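Local coordinates for transthyretin-like protein (Klebsiella pneumoniae subsp. pneumoniae, PDB 3QVA) that probably catalyses the hydrolysis of 5-hydroxyisourate to 2-oxo-4-hydroxy-4-carboxy-5-ureidoimidazoline, a step of purine metabolism, as a homotetramer of the transthyretin family, at residues I16-T21 against A76-V81. Numbering follows the deposited sequence.
Sequences ILDIST and AGRESV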
ATOM      1  N   ILE A  16      -0.769 -11.228   8.408  1.00 13.57           N
ATOM      2  CA  ILE A  16      -1.049 -11.190   6.982  1.00 13.58           C
ATOM      3  C   ILE A  16      -2.538 -10.987   6.760  1.00 13.92           C
ATOM      4  O   ILE A  16      -3.363 -11.753   7.251  1.00 13.68           O
ATOM      5  CB  ILE A  16      -0.537 -12.457   6.236  1.00 13.70           C
ATOM      6  CG1 ILE A  16       0.951 -12.685   6.535  1.00 13.37           C
ATOM      7  CG2 ILE A  16      -0.785 -12.323   4.737  1.00 13.71           C
ATOM      8  CD1 ILE A  16       1.635 -13.730   5.643  1.00 14.31           C
ATOM      9  N   LEU A  17      -2.869  -9.925   6.040  1.00 14.18           N
ATOM     10  CA  LEU A  17      -4.247  -9.628   5.698  1.00 14.60           C
ATOM     11  C   LEU A  17      -4.439  -9.722   4.195  1.00 14.16           C
ATOM     12  O   LEU A  17      -3.640  -9.186   3.430  1.00 13.52           O
ATOM     13  CB  LEU A  17      -4.595  -8.219   6.171  1.00 15.17           C
ATOM     14  CG  LEU A  17      -4.682  -8.065   7.689  1.00 17.51           C
ATOM     15  CD1 LEU A  17      -4.276  -6.675   8.084  1.00 20.38           C
ATOM     16  CD2 LEU A  17      -6.084  -8.411   8.197  1.00 18.69           C
ATOM     17  N   ASP A  18      -5.498 -10.398   3.771  1.00 13.74           N
ATOM     18  CA  ASP A  18      -5.861 -10.425   2.362  1.00 14.27           C
ATOM     19  C   ASP A  18      -6.784  -9.244   2.104  1.00 14.42           C
ATOM     20  O   ASP A  18      -7.980  -9.289   2.421  1.00 14.51           O
ATOM     21  CB  ASP A  18      -6.538 -11.750   1.980  1.00 14.62           C
ATOM     22  CG  ASP A  18      -6.918 -11.820   0.498  1.00 15.76           C
ATOM     23  OD1 ASP A  18      -6.650 -10.864  -0.265  1.00 16.29           O
ATOM     24  OD2 ASP A  18      -7.496 -12.849   0.078  1.00 19.19           O
ATOM     25  N   ILE A  19      -6.227  -8.179   1.527  1.00 14.39           N
ATOM     26  CA  ILE A  19      -7.005  -6.963   1.326  1.00 15.02           C
ATOM     27  C   ILE A  19      -7.969  -7.079   0.144  1.00 15.34           C
ATOM     28  O   ILE A  19      -8.817  -6.217  -0.043  1.00 15.00           O
ATOM     29  CB  ILE A  19      -6.122  -5.694   1.230  1.00 15.02           C
ATOM     30  CG1 ILE A  19      -5.376  -5.644  -0.109  1.00 15.62           C
ATOM     31  CG2 ILE A  19      -5.174  -5.612   2.442  1.00 15.77           C
ATOM     32  CD1 ILE A  19      -4.689  -4.293  -0.382  1.00 16.62           C
ATOM     33  N   SER A  20      -7.853  -8.155  -0.634  1.00 16.21           N
ATOM     34  CA  SER A  20      -8.810  -8.411  -1.706  1.00 17.47           C
ATOM     35  C   SER A  20     -10.176  -8.795  -1.120  1.00 18.41           C
ATOM     36  O   SER A  20     -11.213  -8.563  -1.743  1.00 18.52           O
ATOM     37  CB  SER A  20      -8.288  -9.478  -2.675  1.00 17.71           C
ATOM     38  OG  SER A  20      -8.350 -10.770  -2.105  1.00 19.16           O
ATOM     39  N   THR A  21     -10.170  -9.343   0.095  1.00 18.99           N
ATOM     40  CA  THR A  21     -11.405  -9.746   0.779  1.00 20.10           C
ATOM     41  C   THR A  21     -11.633  -9.025   2.111  1.00 20.31           C
ATOM     42  O   THR A  21     -12.737  -9.069   2.668  1.00 21.14           O
ATOM     43  CB  THR A  21     -11.436 -11.271   1.031  1.00 20.04           C
ATOM     44  OG1 THR A  21     -10.364 -11.629   1.913  1.00 20.42           O
ATOM     45  CG2 THR A  21     -11.323 -12.049  -0.274  1.00 21.14           C
ATOM     46  N   ALA A  76      -6.450 -21.775  -3.076  1.00 23.26           N
ATOM     47  CA  ALA A  76      -7.806 -21.250  -3.064  1.00 23.87           C
ATOM     48  C   ALA A  76      -8.346 -21.058  -4.486  1.00 23.92           C
ATOM     49  O   ALA A  76      -9.436 -20.516  -4.670  1.00 24.75           O
ATOM     50  CB  ALA A  76      -7.840 -19.940  -2.304  1.00 23.86           C
ATOM     51  N   GLY A  77      -7.576 -21.494  -5.485  1.00 23.95           N
ATOM     52  CA  GLY A  77      -7.981 -21.402  -6.895  1.00 23.56           C
ATOM     53  C   GLY A  77      -7.931 -20.009  -7.503  1.00 23.22           C
ATOM     54  O   GLY A  77      -8.704 -19.688  -8.417  1.00 23.75           O
ATOM     55  N   ARG A  78      -7.011 -19.184  -7.012  1.00 22.61           N
ATOM     56  CA  ARG A  78      -6.886 -17.801  -7.452  1.00 21.65           C
ATOM     57  C   ARG A  78      -5.506 -17.564  -8.050  1.00 21.42           C
ATOM     58  O   ARG A  78      -4.493 -17.906  -7.443  1.00 21.58           O
ATOM     59  CB  ARG A  78      -7.135 -16.853  -6.277  1.00 21.79           C
ATOM     60  CG  ARG A  78      -8.436 -17.150  -5.519  1.00 21.64           C
ATOM     61  CD  ARG A  78      -8.506 -16.420  -4.195  1.00 22.29           C
ATOM     62  NE  ARG A  78      -8.641 -14.976  -4.368  1.00 23.81           N
ATOM     63  CZ  ARG A  78      -8.513 -14.086  -3.384  1.00 23.74           C
ATOM     64  NH1 ARG A  78      -8.253 -14.478  -2.141  1.00 22.92           N
ATOM     65  NH2 ARG A  78      -8.656 -12.800  -3.648  1.00 25.43           N
ATOM     66  N   GLU A  79      -5.470 -16.987  -9.244  1.00 20.77           N
ATOM     67  CA  GLU A  79      -4.205 -16.757  -9.939  1.00 20.31           C
ATOM     68  C   GLU A  79      -3.563 -15.437  -9.493  1.00 19.72           C
ATOM     69  O   GLU A  79      -4.252 -14.498  -9.093  1.00 19.73           O
ATOM     70  CB  GLU A  79      -4.406 -16.797 -11.458  1.00 20.77           C
ATOM     71  CG  GLU A  79      -4.759 -18.183 -11.999  1.00 21.70           C
ATOM     72  N   SER A  80      -2.235 -15.390  -9.537  1.00 18.72           N
ATOM     73  CA  SER A  80      -1.483 -14.174  -9.220  1.00 17.40           C
ATOM     74  C   SER A  80      -0.172 -14.220  -9.979  1.00 17.05           C
ATOM     75  O   SER A  80       0.389 -15.301 -10.169  1.00 17.48           O
ATOM     76  CB  SER A  80      -1.196 -14.086  -7.718  1.00 17.53           C
ATOM     77  OG  SER A  80      -0.390 -12.954  -7.419  1.00 16.37           O
ATOM     78  N   VAL A  81       0.316 -13.062 -10.419  1.00 16.29           N
ATOM     79  CA  VAL A  81       1.638 -13.008 -11.045  1.00 15.83           C
ATOM     80  C   VAL A  81       2.740 -12.987  -9.989  1.00 14.81           C
ATOM     81  O   VAL A  81       3.894 -13.234 -10.299  1.00 14.33           O
ATOM     82  CB  VAL A  81       1.808 -11.820 -12.031  1.00 15.82           C
ATOM     83  CG1 VAL A  81       0.747 -11.877 -13.138  1.00 17.21           C
ATOM     84  CG2 VAL A  81       1.796 -10.469 -11.296  1.00 16.33           C
TER
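Arg78 reaches from the loop behind helix 69-75 to Asp18 and Ser20, just where strand 12-18 turns over into a loop. From CB the chain runs out extended to CD, then bends at chi3 (69°), which swings the guanidinium across to the turn; the side chain also touches Phe73 of the helix and Pro107. The chain carries on through NE to Arg78 CZ, 3.6 Å from Ser20 OG, and the two terminal nitrogens make the polar contacts. Arg78 NH1 donates to Asp18 OD2 at 2.9 Å, a nearly straight bond that is also a salt bridge and uses the syn lone pair of that oxygen. Arg78 NH2 gives a hydrogen bond to Ser20 OG, 2.6 Å away, again close to straight. Both acceptors sit at the guanidinium edge near its plane, and the carboxylate is twisted from that plane by 28°.

An Asx turn shapes the receiving side: Asp18 OD1 accepts from Ser20 N at 3.0 Å, from above the carboxylate plane, and also from Ser20 OG at 2.5 Å on the syn side, both donors approaching the same face. Trp72 and Phe73 also lie against Asp18, and Ser20 packs on Ser20 of a second subunit.

The contact joins the loop leading into strand 82-90, of the four-stranded antiparallel sheet, to the end of strand 12-18 in the other sheet of the transthyretin fold. Ser20 OG bridges the two charged groups. With each carboxylate oxygen engaged, the rotation of that group is largely fixed, and the arginine's charge probably helps keep the buried Asp18 ionised.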